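Local atomic coordinates of ribose ABC transporter, substrate binding protein (Conexibacter woesei, PDB entry 4KQ9), a protein that probably binds a carbohydrate, perhaps ribose, as the periplasmic substrate-binding component of a bacterial ABC sugar transporter. Residues T121-A124 with D125-D129. The protein carries 1 engineered substitution. Numbering follows the deposited sequence.
Sequences TYIA and DRLGD
Arg126 lays its guanidinium almost flat over one face of the Tyr122 ring, one turn earlier in the helix, with the two planes 14° apart. Arg126 CZ lies 3.6 Å from the centroid of the Tyr122 ring, giving a cation-pi stack, and Arg126 CD adds a CH-pi contact over the same face. The tyrosine reaches this place because its CG is anti to the backbone N (chi1 -177°), while the arginine, extended from CG to NE, is long enough to span the ring. An arginine suits the position doubly: its NH1 also donates to Tyr122 O at 2.8 Å, in the carbonyl plane and on a lone pair, although the N-H is bent to 143°. Together the stack and this bond limit the rotation of the guanidinium near the C-terminal end of helix 112-126. An alanine in place of Tyr122 would take away the aromatic face and would probably leave the guanidinium without its flat partner, freer to swing about its bond to the backbone carbonyl.

The backbone bonds here are mixed. Asp125 N bonds to Thr121 O in the regular i to i+4 manner, at 2.8 Å, and Arg126 N donates to Ile123 O at 2.9 Å, an i to i+3 bond. Leu127 N reaches that same carbonyl only weakly. Leu127 also sets its CD2 3.5 Å from Ile123 CG2, two apolar branches side by side, as suits residues that both pack against strand 220-222. Acidic Asp125 suits the outer side, where OD1 forms a salt bridge with Arg159.

Helix 112-126 packs against the parallel sheet that holds strand 220-222, in one lobe of the periplasmic binding protein fold: Ile123 and Leu127 pack on Met220, while Thr121 and Ala124 lean on helix 143-159.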
ATOM      1  N   THR A 121       0.038 -11.765 -13.041  1.00 18.33           N
ATOM      2  CA  THR A 121       1.055 -12.505 -13.741  1.00 19.23           C
ATOM      3  C   THR A 121       1.512 -13.758 -13.010  1.00 18.74           C
ATOM      4  O   THR A 121       1.753 -14.824 -13.649  1.00 19.80           O
ATOM      5  CB  THR A 121       2.265 -11.587 -14.058  1.00 19.72           C
ATOM      6  OG1 THR A 121       1.776 -10.467 -14.737  1.00 17.47           O
ATOM      7  CG2 THR A 121       3.289 -12.276 -14.899  1.00 25.42           C
ATOM      8  N   TYR A 122       1.622 -13.672 -11.674  1.00 15.81           N
ATOM      9  CA  TYR A 122       1.941 -14.792 -10.890  1.00 17.38           C
ATOM     10  C   TYR A 122       0.929 -15.923 -11.186  1.00 17.71           C
ATOM     11  O   TYR A 122       1.327 -17.109 -11.327  1.00 16.93           O
ATOM     12  CB  TYR A 122       1.936 -14.449  -9.386  1.00 18.41           C
ATOM     13  CG  TYR A 122       2.346 -15.589  -8.542  1.00 20.59           C
ATOM     14  CD1 TYR A 122       3.700 -15.845  -8.333  1.00 21.90           C
ATOM     15  CD2 TYR A 122       1.404 -16.440  -7.984  1.00 21.85           C
ATOM     16  CE1 TYR A 122       4.095 -16.879  -7.546  1.00 23.22           C
ATOM     17  CE2 TYR A 122       1.783 -17.511  -7.210  1.00 23.23           C
ATOM     18  CZ  TYR A 122       3.151 -17.711  -7.002  1.00 24.44           C
ATOM     19  OH  TYR A 122       3.588 -18.749  -6.283  1.00 29.87           O
ATOM     20  N   ILE A 123      -0.339 -15.555 -11.185  1.00 18.16           N
ATOM     21  CA  ILE A 123      -1.437 -16.527 -11.341  1.00 19.21           C
ATOM     22  C   ILE A 123      -1.425 -17.069 -12.781  1.00 20.70           C
ATOM     23  O   ILE A 123      -1.419 -18.271 -12.980  1.00 22.61           O
ATOM     24  CB  ILE A 123      -2.801 -15.875 -11.085  1.00 19.27           C
ATOM     25  CG1 ILE A 123      -3.000 -15.688  -9.560  1.00 20.37           C
ATOM     26  CG2 ILE A 123      -3.936 -16.746 -11.616  1.00 21.05           C
ATOM     27  CD1 ILE A 123      -4.086 -14.677  -9.242  1.00 22.02           C
ATOM     28  N   ALA A 124      -1.372 -16.164 -13.745  1.00 21.94           N
ATOM     29  CA  ALA A 124      -1.241 -16.535 -15.151  1.00 25.91           C
ATOM     30  C   ALA A 124      -0.058 -17.527 -15.406  1.00 26.89           C
ATOM     31  O   ALA A 124      -0.257 -18.553 -16.009  1.00 23.55           O
ATOM     32  CB  ALA A 124      -1.177 -15.307 -16.032  1.00 28.41           C
ATOM     33  N   ASP A 125       1.125 -17.288 -14.862  1.00 27.76           N
ATOM     34  CA  ASP A 125       2.221 -18.203 -15.095  1.00 29.26           C
ATOM     35  C   ASP A 125       1.939 -19.600 -14.529  1.00 29.19           C
ATOM     36  O   ASP A 125       2.552 -20.563 -14.974  1.00 23.52           O
ATOM     37  CB  ASP A 125       3.557 -17.640 -14.540  1.00 29.30           C
ATOM     38  CG  ASP A 125       4.017 -16.402 -15.295  1.00 32.30           C
ATOM     39  OD1 ASP A 125       3.508 -16.127 -16.401  1.00 33.91           O
ATOM     40  OD2 ASP A 125       4.856 -15.667 -14.761  1.00 32.80           O
ATOM     41  N   ARG A 126       1.045 -19.730 -13.541  1.00 25.84           N
ATOM     42  CA  ARG A 126       0.983 -20.963 -12.832  1.00 27.81           C
ATOM     43  C   ARG A 126      -0.249 -21.757 -13.073  1.00 27.38           C
ATOM     44  O   ARG A 126      -0.260 -22.929 -12.733  1.00 27.47           O
ATOM     45  CB  ARG A 126       1.179 -20.747 -11.333  1.00 31.85           C
ATOM     46  CG  ARG A 126       2.625 -20.491 -11.039  1.00 31.65           C
ATOM     47  CD  ARG A 126       2.840 -19.960  -9.655  1.00 32.13           C
ATOM     48  NE  ARG A 126       4.214 -19.516  -9.508  1.00 32.30           N
ATOM     49  CZ  ARG A 126       4.761 -18.481 -10.135  1.00 30.16           C
ATOM     50  NH1 ARG A 126       4.078 -17.737 -10.977  1.00 27.86           N
ATOM     51  NH2 ARG A 126       6.036 -18.185  -9.896  1.00 34.71           N
ATOM     52  N   LEU A 127      -1.259 -21.150 -13.663  1.00 27.09           N
ATOM     53  CA  LEU A 127      -2.575 -21.750 -13.772  1.00 33.67           C
ATOM     54  C   LEU A 127      -2.598 -22.881 -14.805  1.00 38.88           C
ATOM     55  O   LEU A 127      -2.015 -22.700 -15.859  1.00 35.21           O
ATOM     56  CB  LEU A 127      -3.579 -20.673 -14.237  1.00 31.02           C
ATOM     57  CG  LEU A 127      -4.978 -20.604 -13.619  1.00 34.58           C
ATOM     58  CD1 LEU A 127      -5.085 -21.092 -12.189  1.00 33.19           C
ATOM     59  CD2 LEU A 127      -5.472 -19.173 -13.665  1.00 32.58           C
ATOM     60  N   GLY A 128      -3.287 -24.005 -14.520  1.00 43.43           N
ATOM     61  CA  GLY A 128      -3.588 -25.059 -15.536  1.00 47.14           C
ATOM     62  C   GLY A 128      -4.258 -24.516 -16.800  1.00 52.66           C
ATOM     63  O   GLY A 128      -4.638 -23.344 -16.848  1.00 53.64           O
ATOM     64  N   ASP A 129      -4.434 -25.357 -17.822  1.00 57.72           N
ATOM     65  CA  ASP A 129      -4.809 -24.867 -19.182  1.00 61.71           C
ATOM     66  C   ASP A 129      -6.202 -24.218 -19.315  1.00 51.79           C
ATOM     67  O   ASP A 129      -6.324 -23.153 -19.917  1.00 54.69           O
ATOM     68  CB  ASP A 129      -4.660 -25.979 -20.254  1.00 67.33           C
ATOM     69  CG  ASP A 129      -3.214 -26.150 -20.751  1.00 72.82           C
ATOM     70  OD1 ASP A 129      -2.260 -26.016 -19.943  1.00 68.83           O
ATOM     71  OD2 ASP A 129      -3.039 -26.437 -21.961  1.00 80.02           O
TER